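Local coordinates for phosphatidylglycerophosphatase B (Bacillus subtilis, PDB 6FMX), which removes the terminal phosphate of phosphatidylglycerophosphate to give phosphatidylglycerol and also dephosphorylates undecaprenyl pyrophosphate in the cell membrane, at residues Leu78-Ile83 and Cys146-Ile151; Arg108-Val113 and His140-Ala145; Thr94-Leu99 and Gly211-Ile216. One frame throughout, in Å; residues are numbered along the deposited sequence. Where two conformers were deposited one is given.

Contact 1 of 3, residues Leu78-Ile83 and Cys146-Ile151; sequences LPLIVI and CVYPVI. With OLC ((2R)-2,3-dihydroxypropyl (9Z)-octadec-9-enoate), chain B.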
loop_
_atom_site.group_PDB
_atom_site.type_symbol
_atom_site.label_atom_id
_atom_site.label_comp_id
_atom_site.label_asym_id
_atom_site.label_seq_id
_atom_site.Cartn_x
_atom_site.Cartn_y
_atom_site.Cartn_z
ATOM N N LEU A 78 1.814 11.995 0.055
ATOM C CA LEU A 78 2.758 12.911 0.679
ATOM C C LEU A 78 2.060 14.138 1.284
ATOM O O LEU A 78 2.286 14.423 2.464
ATOM C CB LEU A 78 3.862 13.304 -0.311
ATOM C CG LEU A 78 4.925 14.262 0.227
ATOM C CD1 LEU A 78 5.463 13.791 1.575
ATOM C CD2 LEU A 78 6.065 14.429 -0.777
ATOM N N PRO A 79 1.211 14.869 0.543
ATOM C CA PRO A 79 0.476 15.962 1.212
ATOM C C PRO A 79 -0.472 15.474 2.286
ATOM O O PRO A 79 -0.682 16.190 3.274
ATOM C CB PRO A 79 -0.284 16.643 0.059
ATOM C CG PRO A 79 -0.265 15.669 -1.060
ATOM C CD PRO A 79 1.001 14.893 -0.912
ATOM N N LEU A 80 -1.057 14.283 2.131
ATOM C CA LEU A 80 -1.935 13.761 3.174
ATOM C C LEU A 80 -1.168 13.539 4.473
ATOM O O LEU A 80 -1.618 13.944 5.549
ATOM C CB LEU A 80 -2.593 12.460 2.722
ATOM C CG LEU A 80 -3.531 11.858 3.779
ATOM C CD1 LEU A 80 -4.660 12.810 4.141
ATOM C CD2 LEU A 80 -4.084 10.510 3.333
ATOM N N ILE A 81 -0.004 12.889 4.388
ATOM C CA ILE A 81 0.786 12.625 5.589
ATOM C C ILE A 81 1.195 13.934 6.253
ATOM O O ILE A 81 1.098 14.088 7.480
ATOM C CB ILE A 81 2.009 11.759 5.231
ATOM C CG1 ILE A 81 1.552 10.360 4.817
ATOM C CG2 ILE A 81 2.966 11.690 6.407
ATOM C CD1 ILE A 81 2.610 9.565 4.057
ATOM N N VAL A 82 1.641 14.901 5.448
ATOM C CA VAL A 82 2.072 16.198 5.962
ATOM C C VAL A 82 0.913 16.917 6.646
ATOM O O VAL A 82 1.092 17.561 7.687
ATOM C CB VAL A 82 2.681 17.039 4.821
ATOM C CG1 VAL A 82 2.931 18.469 5.263
ATOM C CG2 VAL A 82 3.972 16.410 4.342
ATOM N N ILE A 83 -0.292 16.809 6.079
ATOM C CA ILE A 83 -1.465 17.457 6.665
ATOM C C ILE A 83 -1.844 16.803 7.986
ATOM O O ILE A 83 -2.123 17.484 8.982
ATOM C CB ILE A 83 -2.650 17.424 5.685
ATOM C CG1 ILE A 83 -2.453 18.432 4.552
ATOM C CG2 ILE A 83 -3.949 17.680 6.442
ATOM C CD1 ILE A 83 -3.281 18.110 3.306
ATOM N N CYS A 146 1.024 0.440 3.531
ATOM C CA CYS A 146 1.838 1.058 4.568
ATOM C C CYS A 146 1.135 2.260 5.190
ATOM O O CYS A 146 0.857 2.263 6.388
ATOM C CB CYS A 146 3.190 1.475 3.984
ATOM S SG CYS A 146 4.244 2.411 5.117
ATOM N N VAL A 147 0.791 3.261 4.376
ATOM C CA VAL A 147 0.416 4.564 4.915
ATOM C C VAL A 147 -0.936 4.520 5.624
ATOM O O VAL A 147 -1.103 5.130 6.688
ATOM C CB VAL A 147 0.438 5.621 3.795
ATOM C CG1 VAL A 147 -0.079 6.954 4.314
ATOM C CG2 VAL A 147 1.847 5.788 3.261
ATOM N N TYR A 148 -1.935 3.834 5.054
ATOM C CA TYR A 148 -3.247 3.923 5.695
ATOM C C TYR A 148 -3.284 3.199 7.044
ATOM O O TYR A 148 -3.854 3.748 7.998
ATOM C CB TYR A 148 -4.358 3.439 4.748
ATOM C CG TYR A 148 -4.638 4.463 3.671
ATOM C CD1 TYR A 148 -5.236 5.679 3.983
ATOM C CD2 TYR A 148 -4.247 4.244 2.367
ATOM C CE1 TYR A 148 -5.464 6.632 3.009
ATOM C CE2 TYR A 148 -4.465 5.192 1.386
ATOM C CZ TYR A 148 -5.072 6.378 1.712
ATOM O OH TYR A 148 -5.286 7.313 0.731
ATOM N N PRO A 149 -2.710 1.997 7.196
ATOM C CA PRO A 149 -2.602 1.436 8.557
ATOM C C PRO A 149 -1.755 2.278 9.497
ATOM O O PRO A 149 -2.059 2.350 10.699
ATOM C CB PRO A 149 -1.985 0.053 8.323
ATOM C CG PRO A 149 -2.347 -0.285 6.918
ATOM C CD PRO A 149 -2.324 1.009 6.165
ATOM N N VAL A 150 -0.701 2.922 8.987
ATOM C CA VAL A 150 0.117 3.798 9.823
ATOM C C VAL A 150 -0.701 4.994 10.293
ATOM O O VAL A 150 -0.674 5.362 11.473
ATOM C CB VAL A 150 1.376 4.241 9.059
ATOM C CG1 VAL A 150 2.002 5.452 9.716
ATOM C CG2 VAL A 150 2.378 3.112 9.007
ATOM N N ILE A 151 -1.421 5.633 9.366
ATOM C CA ILE A 151 -2.296 6.741 9.744
ATOM C C ILE A 151 -3.286 6.289 10.806
ATOM O O ILE A 151 -3.497 6.970 11.818
ATOM C CB ILE A 151 -3.017 7.302 8.504
ATOM C CG1 ILE A 151 -2.056 8.127 7.649
ATOM C CG2 ILE A 151 -4.244 8.122 8.926
ATOM C CD1 ILE A 151 -2.634 8.516 6.273
HETATM C C18 OLC B . -6.890 16.573 14.802
HETATM C C10 OLC B . -8.392 14.430 7.814
HETATM C C9 OLC B . -8.566 14.570 6.514
HETATM C C17 OLC B . -5.831 16.882 13.742
HETATM C C11 OLC B . -7.112 14.896 8.512
HETATM C C8 OLC B . -7.487 15.202 5.637
HETATM C C24 OLC B . -1.741 16.217 -6.097
HETATM C C16 OLC B . -5.159 15.602 13.237
HETATM C C12 OLC B . -7.216 16.377 8.888
HETATM C C7 OLC B . -8.002 15.399 4.215
HETATM C C15 OLC B . -5.940 15.029 12.058
HETATM C C13 OLC B . -6.940 16.576 10.379
HETATM C C6 OLC B . -6.887 16.030 3.384
HETATM C C14 OLC B . -5.672 15.836 10.785
HETATM C C5 OLC B . -7.031 15.623 1.916
HETATM C C4 OLC B . -5.671 15.181 1.370
HETATM C C3 OLC B . -5.090 16.243 0.438
HETATM C C2 OLC B . -4.043 15.600 -0.469
HETATM C C21 OLC B . -2.657 16.548 -3.784
HETATM C C1 OLC B . -3.676 16.528 -1.629
HETATM C C22 OLC B . -2.972 16.086 -5.206
HETATM O O19 OLC B . -3.407 17.660 -1.415
HETATM O O25 OLC B . -1.748 15.198 -7.065
HETATM O O23 OLC B . -3.365 14.744 -5.176
HETATM O O20 OLC B . -3.658 16.042 -2.944
#
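L80 and I81 of helix 74-92 meet V147, Y148 and I151 of helix 139-158 through aliphatic carbons and one ring carbon, with no hydrogen bond across. The two branches of L80 part company: CD2 turns inward and touches I151 CD1 at 3.8 Å, while CD1 lies 3.8 Å from C4 of the monoolein acyl chain (OLC, chain B). Next to it, I81 and V147 meet tip to tip, I81 CD1 standing 3.8 Å from V147 CG1. With CG1 of I81 beside the backbone N (chi1 -68°) and CD1 extended beyond it, the chain reaches across although its CB does not point at the partner helix. The contact joins two transmembrane helices of the PAP2-type helical bundle, each kinked at a proline (P79, P149). They run nearly parallel, at 14°, but their axes stay 11.5 Å apart, so side chains rather than backbones bridge them; F104 of helix 96-118 packs on both I81 and V147. The aromatic contact is looser: L80 CD2 approaches Y148 CE1 obliquely at 4.1 Å. The polar end of Y148 looks elsewhere, its OH hydrogen-bonded to the carbonyl of L71. On the lipid side, P79 CG rests 3.6 Å from the ester carbon C1 of the same monoolein.

Contact 2 of 3, residues Arg108-Val113 and His140-Ala145; sequences RLLNKV and HSMNAA. With OLC ((2R)-2,3-dihydroxypropyl (9Z)-octadec-9-enoate), chain F; OLC ((2R)-2,3-dihydroxypropyl (9Z)-octadec-9-enoate), chain E; WO4 (tungstate(VI)ion), chain G.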
loop_
_atom_site.group_PDB
_atom_site.type_symbol
_atom_site.label_atom_id
_atom_site.label_comp_id
_atom_site.label_asym_id
_atom_site.label_seq_id
_atom_site.Cartn_x
_atom_site.Cartn_y
_atom_site.Cartn_z
ATOM N N ARG A 108 8.818 4.259 -0.328
ATOM C CA ARG A 108 9.032 4.624 -1.722
ATOM C C ARG A 108 10.411 4.191 -2.190
ATOM O O ARG A 108 10.574 3.729 -3.329
ATOM C CB ARG A 108 8.850 6.129 -1.893
ATOM C CG ARG A 108 7.453 6.608 -1.564
ATOM C CD ARG A 108 6.450 5.995 -2.516
ATOM N NE ARG A 108 6.741 6.370 -3.895
ATOM C CZ ARG A 108 6.354 5.677 -4.959
ATOM N NH1 ARG A 108 5.651 4.559 -4.812
ATOM N NH2 ARG A 108 6.673 6.109 -6.173
ATOM N N LEU A 109 11.416 4.326 -1.322
ATOM C CA LEU A 109 12.767 3.923 -1.688
ATOM C C LEU A 109 12.850 2.421 -1.933
ATOM O O LEU A 109 13.462 1.977 -2.911
ATOM C CB LEU A 109 13.753 4.343 -0.597
ATOM C CG LEU A 109 15.232 4.053 -0.859
ATOM C CD1 LEU A 109 15.634 4.531 -2.246
ATOM C CD2 LEU A 109 16.117 4.688 0.211
ATOM N N LEU A 110 12.244 1.627 -1.049
ATOM C CA LEU A 110 12.303 0.176 -1.185
ATOM C C LEU A 110 11.567 -0.294 -2.437
ATOM O O LEU A 110 12.050 -1.174 -3.159
ATOM C CB LEU A 110 11.719 -0.476 0.069
ATOM C CG LEU A 110 11.601 -1.996 0.146
ATOM C CD1 LEU A 110 12.981 -2.652 0.071
ATOM C CD2 LEU A 110 10.881 -2.407 1.433
ATOM N N ASN A 111 10.398 0.284 -2.711
ATOM C CA ASN A 111 9.649 -0.076 -3.911
ATOM C C ASN A 111 10.462 0.206 -5.169
ATOM O O ASN A 111 10.512 -0.619 -6.090
ATOM C CB ASN A 111 8.323 0.688 -3.938
ATOM C CG ASN A 111 7.469 0.332 -5.132
ATOM O OD1 ASN A 111 7.541 0.982 -6.164
ATOM N ND2 ASN A 111 6.659 -0.711 -4.995
ATOM N N LYS A 112 11.117 1.370 -5.220
ATOM C CA LYS A 112 11.909 1.736 -6.390
ATOM C C LYS A 112 13.084 0.787 -6.587
ATOM O O LYS A 112 13.352 0.341 -7.711
ATOM C CB LYS A 112 12.397 3.179 -6.252
ATOM C CG LYS A 112 13.554 3.542 -7.164
ATOM C CD LYS A 112 13.682 5.053 -7.302
ATOM C CE LYS A 112 14.914 5.440 -8.119
ATOM N NZ LYS A 112 16.193 5.053 -7.457
ATOM N N VAL A 113 13.788 0.453 -5.502
ATOM C CA VAL A 113 14.953 -0.421 -5.604
ATOM C C VAL A 113 14.540 -1.818 -6.057
ATOM O O VAL A 113 15.183 -2.420 -6.927
ATOM C CB VAL A 113 15.706 -0.467 -4.263
ATOM C CG1 VAL A 113 16.691 -1.634 -4.252
ATOM C CG2 VAL A 113 16.426 0.854 -4.019
ATOM N N HIS A 140 1.511 1.713 -5.799
ATOM C CA HIS A 140 0.259 2.177 -5.196
ATOM C C HIS A 140 -0.183 1.242 -4.078
ATOM O O HIS A 140 -0.642 1.693 -3.021
ATOM C CB HIS A 140 -0.848 2.291 -6.252
ATOM C CG HIS A 140 -0.847 3.578 -7.024
ATOM N ND1 HIS A 140 0.225 4.002 -7.783
ATOM C CD2 HIS A 140 -1.820 4.505 -7.205
ATOM C CE1 HIS A 140 -0.079 5.142 -8.376
ATOM N NE2 HIS A 140 -1.316 5.468 -8.045
ATOM N N SER A 141 -0.058 -0.069 -4.295
ATOM C CA SER A 141 -0.457 -1.030 -3.278
ATOM C C SER A 141 0.479 -0.986 -2.085
ATOM O O SER A 141 0.054 -1.083 -0.930
ATOM C CB SER A 141 -0.498 -2.434 -3.884
ATOM O OG SER A 141 -1.204 -2.419 -5.118
ATOM N N MET A 142 1.785 -0.836 -2.358
ATOM C CA MET A 142 2.774 -0.731 -1.295
ATOM C C MET A 142 2.586 0.551 -0.489
ATOM O O MET A 142 2.708 0.540 0.742
ATOM C CB MET A 142 4.173 -0.784 -1.898
ATOM C CG MET A 142 5.286 -1.018 -0.896
ATOM S SD MET A 142 6.678 -1.837 -1.695
ATOM C CE MET A 142 8.000 -1.368 -0.571
ATOM N N ASN A 143 2.314 1.669 -1.174
ATOM C CA ASN A 143 1.991 2.924 -0.492
ATOM C C ASN A 143 0.766 2.764 0.401
ATOM O O ASN A 143 0.763 3.208 1.558
ATOM C CB ASN A 143 1.710 4.036 -1.511
ATOM C CG ASN A 143 2.925 4.459 -2.306
ATOM O OD1 ASN A 143 4.050 4.068 -2.019
ATOM N ND2 ASN A 143 2.688 5.274 -3.337
ATOM N N ALA A 144 -0.306 2.169 -0.135
ATOM C CA ALA A 144 -1.570 2.149 0.598
ATOM C C ALA A 144 -1.504 1.188 1.779
ATOM O O ALA A 144 -2.049 1.464 2.853
ATOM C CB ALA A 144 -2.728 1.779 -0.333
ATOM N N ALA A 145 -0.855 0.035 1.592
ATOM C CA ALA A 145 -0.791 -0.944 2.667
ATOM C C ALA A 145 0.116 -0.488 3.797
ATOM O O ALA A 145 -0.000 -0.995 4.913
ATOM C CB ALA A 145 -0.324 -2.297 2.129
HETATM C C10 OLC F . 11.120 13.096 7.849
HETATM C C9 OLC F . 11.075 12.584 6.622
HETATM C C11 OLC F . 12.278 12.769 8.762
HETATM C C8 OLC F . 12.180 11.676 6.141
HETATM C C24 OLC F . 7.505 9.917 -6.143
HETATM C C12 OLC F . 11.934 11.544 9.601
HETATM C C7 OLC F . 12.285 11.762 4.624
HETATM C C6 OLC F . 10.923 12.031 3.995
HETATM C C5 OLC F . 10.759 11.254 2.693
HETATM C C4 OLC F . 10.100 12.114 1.622
HETATM C C3 OLC F . 9.118 11.295 0.791
HETATM C C2 OLC F . 9.804 10.691 -0.428
HETATM C C21 OLC F . 8.752 10.522 -4.076
HETATM C C1 OLC F . 8.834 10.651 -1.586
HETATM C C22 OLC F . 7.697 9.594 -4.667
HETATM O O19 OLC F . 7.732 11.166 -1.490
HETATM O O25 OLC F . 8.624 9.425 -6.890
HETATM O O23 OLC F . 8.125 8.234 -4.528
HETATM O O20 OLC F . 9.206 9.996 -2.830
HETATM C C18 OLC E . 12.157 -1.961 16.057
HETATM C C10 OLC E . 10.305 3.107 9.940
HETATM C C9 OLC E . 11.093 3.774 9.122
HETATM C C17 OLC E . 12.166 -1.679 14.557
HETATM C C11 OLC E . 10.801 1.876 10.690
HETATM C C8 OLC E . 12.547 3.355 8.884
HETATM C C24 OLC E . 12.280 8.734 -2.012
HETATM C C16 OLC E . 13.332 -0.743 14.238
HETATM C C12 OLC E . 10.731 2.147 12.192
HETATM C C7 OLC E . 13.424 4.613 8.854
HETATM C C15 OLC E . 12.918 0.220 13.128
HETATM C C13 OLC E . 12.102 2.579 12.699
HETATM C C6 OLC E . 14.437 4.552 7.706
HETATM C C14 OLC E . 12.600 1.582 13.743
HETATM C C5 OLC E . 14.539 5.915 7.012
HETATM C C4 OLC E . 14.934 5.785 5.534
HETATM C C3 OLC E . 14.389 6.988 4.757
HETATM C C2 OLC E . 14.576 6.764 3.256
HETATM C C21 OLC E . 13.092 8.609 0.387
HETATM C C1 OLC E . 14.032 7.948 2.454
HETATM C C22 OLC E . 12.834 7.847 -0.908
HETATM O O19 OLC E . 13.500 8.850 3.006
HETATM O O25 OLC E . 12.525 8.091 -3.236
HETATM O O23 OLC E . 14.040 7.303 -1.364
HETATM O O20 OLC E . 14.147 7.971 1.058
HETATM W W WO4 G . 2.534 1.581 -9.652
HETATM O O1 WO4 G . 1.880 1.588 -11.582
HETATM O O2 WO4 G . 4.178 0.411 -9.439
HETATM O O3 WO4 G . 3.141 3.461 -9.158
HETATM O O4 WO4 G . 1.059 0.836 -8.513
HETATM O O HOH W 1 5.706 2.167 -2.860
#
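R108 of helix 96-118 and N143 of helix 139-158 face each other where two antiparallel transmembrane helices (155°, axes 10.2 Å apart) approach the phosphatase site. Followed outward, R108 starts with CB and CG beside the glycerol end of a monoolein (OLC, chain F). The bend at chi2 sets CD 3.1 Å from N143 OD1, and a further bend at chi3 turns NE toward the lipid. NE and NH2 both turn to its hydroxyl O23, but NE is modelled too close, so the detail of this lipid contact is doubtful. On the protein side NH1 donates to N143 OD1 at 3.3 Å; it arrives well off the C=O direction and 20° out of the carbonyl plane, the guanidinium and amide planes being 73° apart. A water lies 2.7 Å from N143 OD1, to which it may donate, and accepts weakly from NH1. N143 ND2 is held by the G72 carbonyl, which fixes the amide's rotation. M142 is modelled in two conformers; in one, doubtful for the side chain as a whole, SD takes a weak bond from N111 ND2 and CE nears L110 CD2. The stronger partner of N111 ND2 is the P137 carbonyl. One turn before N143, H140 of motif II, assigned as proton donor, grips tungstate: its backbone N binds O4 at 2.9 Å, and ND1 binds O3, which lies in the ring plane. K115, R122, S138, G139 and R184 also bind the anion. N111 thus ties helix 96-118 to the motif II residue P137, and R108, not itself a tungstate ligand, may add to the positive potential near the anion site.

Contact 3 of 3, residues Thr94-Leu99 and Gly211-Ile216; sequences TWDGLL and GFDEKI. With OLC ((2R)-2,3-dihydroxypropyl (9Z)-octadec-9-enoate), chain F; OLC ((2R)-2,3-dihydroxypropyl (9Z)-octadec-9-enoate), chain E.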
loop_
_atom_site.group_PDB
_atom_site.type_symbol
_atom_site.label_atom_id
_atom_site.label_comp_id
_atom_site.label_asym_id
_atom_site.label_seq_id
_atom_site.Cartn_x
_atom_site.Cartn_y
_atom_site.Cartn_z
ATOM N N THR A 94 2.683 16.429 19.197
ATOM C CA THR A 94 3.493 15.271 18.856
ATOM C C THR A 94 4.263 15.509 17.564
ATOM O O THR A 94 3.820 16.237 16.671
ATOM C CB THR A 94 2.636 14.016 18.708
ATOM O OG1 THR A 94 3.475 12.908 18.349
ATOM C CG2 THR A 94 1.584 14.217 17.625
ATOM N N TRP A 95 5.430 14.880 17.472
ATOM C CA TRP A 95 6.228 14.913 16.256
ATOM C C TRP A 95 6.093 13.624 15.455
ATOM O O TRP A 95 6.884 13.384 14.539
ATOM C CB TRP A 95 7.696 15.186 16.597
ATOM C CG TRP A 95 7.929 16.591 17.069
ATOM C CD1 TRP A 95 7.395 17.186 18.178
ATOM C CD2 TRP A 95 8.744 17.586 16.435
ATOM N NE1 TRP A 95 7.838 18.484 18.277
ATOM C CE2 TRP A 95 8.665 18.753 17.218
ATOM C CE3 TRP A 95 9.541 17.596 15.285
ATOM C CZ2 TRP A 95 9.344 19.923 16.887
ATOM C CZ3 TRP A 95 10.217 18.759 14.958
ATOM C CH2 TRP A 95 10.114 19.906 15.757
ATOM N N ASP A 96 5.099 12.795 15.781
ATOM C CA ASP A 96 4.952 11.498 15.138
ATOM C C ASP A 96 4.742 11.617 13.635
ATOM O O ASP A 96 4.972 10.642 12.913
ATOM C CB ASP A 96 3.799 10.735 15.791
ATOM C CG ASP A 96 4.189 10.131 17.122
ATOM O OD1 ASP A 96 5.386 10.214 17.474
ATOM O OD2 ASP A 96 3.305 9.589 17.819
ATOM N N GLY A 97 4.340 12.788 13.143
ATOM C CA GLY A 97 4.277 12.988 11.705
ATOM C C GLY A 97 5.613 12.778 11.026
ATOM O O GLY A 97 5.668 12.408 9.852
ATOM N N LEU A 98 6.708 13.005 11.751
ATOM C CA LEU A 98 8.022 12.750 11.179
ATOM C C LEU A 98 8.252 11.257 10.993
ATOM O O LEU A 98 8.831 10.839 9.981
ATOM C CB LEU A 98 9.115 13.354 12.066
ATOM C CG LEU A 98 9.410 14.841 11.848
ATOM C CD1 LEU A 98 10.621 15.285 12.650
ATOM C CD2 LEU A 98 9.602 15.157 10.371
ATOM N N LEU A 99 7.796 10.446 11.950
ATOM C CA LEU A 99 7.839 8.998 11.790
ATOM C C LEU A 99 7.028 8.561 10.579
ATOM O O LEU A 99 7.443 7.667 9.834
ATOM C CB LEU A 99 7.305 8.315 13.047
ATOM C CG LEU A 99 8.240 7.626 14.035
ATOM C CD1 LEU A 99 9.314 8.577 14.545
ATOM C CD2 LEU A 99 7.418 7.077 15.196
ATOM N N GLY A 211 5.644 -1.364 15.857
ATOM C CA GLY A 211 6.400 -2.034 16.906
ATOM C C GLY A 211 7.451 -1.142 17.536
ATOM O O GLY A 211 7.654 -1.166 18.758
ATOM N N PHE A 212 8.137 -0.341 16.715
ATOM C CA PHE A 212 9.120 0.606 17.228
ATOM C C PHE A 212 8.467 1.650 18.126
ATOM O O PHE A 212 8.929 1.906 19.241
ATOM C CB PHE A 212 9.834 1.284 16.064
ATOM C CG PHE A 212 10.735 2.420 16.472
ATOM C CD1 PHE A 212 11.990 2.171 17.005
ATOM C CD2 PHE A 212 10.330 3.734 16.312
ATOM C CE1 PHE A 212 12.824 3.212 17.364
ATOM C CE2 PHE A 212 11.155 4.780 16.679
ATOM C CZ PHE A 212 12.404 4.523 17.200
ATOM N N ASP A 213 7.403 2.282 17.633
ATOM C CA ASP A 213 6.760 3.344 18.393
ATOM C C ASP A 213 6.250 2.831 19.731
ATOM O O ASP A 213 6.339 3.522 20.753
ATOM C CB ASP A 213 5.616 3.937 17.576
ATOM C CG ASP A 213 5.001 5.133 18.248
ATOM O OD1 ASP A 213 5.649 6.200 18.240
ATOM O OD2 ASP A 213 3.888 4.998 18.799
ATOM N N GLU A 214 5.701 1.620 19.744
ATOM C CA GLU A 214 5.200 1.068 20.992
ATOM C C GLU A 214 6.345 0.692 21.918
ATOM O O GLU A 214 6.256 0.885 23.138
ATOM C CB GLU A 214 4.305 -0.130 20.694
ATOM C CG GLU A 214 3.080 0.307 19.912
ATOM C CD GLU A 214 2.043 -0.777 19.740
ATOM O OE1 GLU A 214 2.383 -1.861 19.219
ATOM O OE2 GLU A 214 0.871 -0.532 20.110
ATOM N N LYS A 215 7.440 0.188 21.347
ATOM C CA LYS A 215 8.583 -0.232 22.151
ATOM C C LYS A 215 9.190 0.938 22.917
ATOM O O LYS A 215 9.622 0.782 24.064
ATOM C CB LYS A 215 9.633 -0.892 21.249
ATOM C CG LYS A 215 10.876 -1.366 21.976
ATOM C CD LYS A 215 10.541 -2.281 23.135
ATOM C CE LYS A 215 11.817 -2.683 23.885
ATOM N NZ LYS A 215 11.569 -3.712 24.939
ATOM N N ILE A 216 9.235 2.127 22.302
ATOM C CA ILE A 216 9.892 3.261 22.950
ATOM C C ILE A 216 8.995 4.002 23.926
ATOM O O ILE A 216 9.440 4.990 24.522
ATOM C CB ILE A 216 10.450 4.265 21.922
ATOM C CG1 ILE A 216 9.320 5.022 21.219
ATOM C CG2 ILE A 216 11.367 3.560 20.926
ATOM C CD1 ILE A 216 9.814 6.041 20.213
HETATM C C10 OLC F . 11.120 13.096 7.849
HETATM C C9 OLC F . 11.075 12.584 6.622
HETATM C C11 OLC F . 12.278 12.769 8.762
HETATM C C8 OLC F . 12.180 11.676 6.141
HETATM C C24 OLC F . 7.505 9.917 -6.143
HETATM C C12 OLC F . 11.934 11.544 9.601
HETATM C C7 OLC F . 12.285 11.762 4.624
HETATM C C6 OLC F . 10.923 12.031 3.995
HETATM C C5 OLC F . 10.759 11.254 2.693
HETATM C C4 OLC F . 10.100 12.114 1.622
HETATM C C3 OLC F . 9.118 11.295 0.791
HETATM C C2 OLC F . 9.804 10.691 -0.428
HETATM C C21 OLC F . 8.752 10.522 -4.076
HETATM C C1 OLC F . 8.834 10.651 -1.586
HETATM C C22 OLC F . 7.697 9.594 -4.667
HETATM O O19 OLC F . 7.732 11.166 -1.490
HETATM O O25 OLC F . 8.624 9.425 -6.890
HETATM O O23 OLC F . 8.125 8.234 -4.528
HETATM O O20 OLC F . 9.206 9.996 -2.830
HETATM C C18 OLC E . 12.157 -1.961 16.057
HETATM C C10 OLC E . 10.305 3.107 9.940
HETATM C C9 OLC E . 11.093 3.774 9.122
HETATM C C17 OLC E . 12.166 -1.679 14.557
HETATM C C11 OLC E . 10.801 1.876 10.690
HETATM C C8 OLC E . 12.547 3.355 8.884
HETATM C C24 OLC E . 12.280 8.734 -2.012
HETATM C C16 OLC E . 13.332 -0.743 14.238
HETATM C C12 OLC E . 10.731 2.147 12.192
HETATM C C7 OLC E . 13.424 4.613 8.854
HETATM C C15 OLC E . 12.918 0.220 13.128
HETATM C C13 OLC E . 12.102 2.579 12.699
HETATM C C6 OLC E . 14.437 4.552 7.706
HETATM C C14 OLC E . 12.600 1.582 13.743
HETATM C C5 OLC E . 14.539 5.915 7.012
HETATM C C4 OLC E . 14.934 5.785 5.534
HETATM C C3 OLC E . 14.389 6.988 4.757
HETATM C C2 OLC E . 14.576 6.764 3.256
HETATM C C21 OLC E . 13.092 8.609 0.387
HETATM C C1 OLC E . 14.032 7.948 2.454
HETATM C C22 OLC E . 12.834 7.847 -0.908
HETATM O O19 OLC E . 13.500 8.850 3.006
HETATM O O25 OLC E . 12.525 8.091 -3.236
HETATM O O23 OLC E . 14.040 7.303 -1.364
HETATM O O20 OLC E . 14.147 7.971 1.058
#
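At the presumed cytoplasmic end of the transmembrane bundle, the start of helix 96-118 meets the last turns of helix 192-215, and D213 takes part in both of the closest approaches. L99 CD2 comes within 3.6 Å of D213 OD1, a methyl set against a carboxylate oxygen, the side chains crossing at a slant. D96 OD1 lies 4.1 Å from the same D213 oxygen, with the carboxylate planes 86° apart. A chi1 of -174° swings the D213 carboxylate opposite the backbone N and toward helix 96-118. The closeness of two carboxylates is probably eased by K157 of helix 139-158, whose NZ makes salt bridges to OD2 of both D96 and D213; each OD2 has a second partner, H158 for D96 and the Y153 hydroxyl for D213. T94 OG1 accepts from the backbone N of D96 at 3.0 Å, forming an ST turn. Toward the membrane the surface passes to lipid. The F212 ring lies between I216 CG2 over one face and a monoolein chain (OLC, chain E) over the opposite one, and L98 CD2 touches C10 of a second monoolein (OLC, chain F) at 3.6 Å.

Overall arrangement
Three contacts join four of the membrane-spanning helices. Contacts 1 and 2 share helix 139-158 and have centres 13 Å apart; they touch where P149 CD packs on the A144 carbonyl. Contacts 2 and 3 share helix 96-118, their centres about 20 Å apart, one near the phosphatase site on the presumed extracellular side, the other at the presumed cytoplasmic end. Contact 3 lies about 14 Å from contact 1, centre to centre. Along the chain, contact 2 falls within the spans of both others, which themselves interleave. Helix 139-158 thus carries H140, assigned as the proton donor, near one end and apolar packing farther along. The same two monooleins touch contacts 2 and 3, chain E reaching from L109 of helix 96-118 to F212 of helix 192-215.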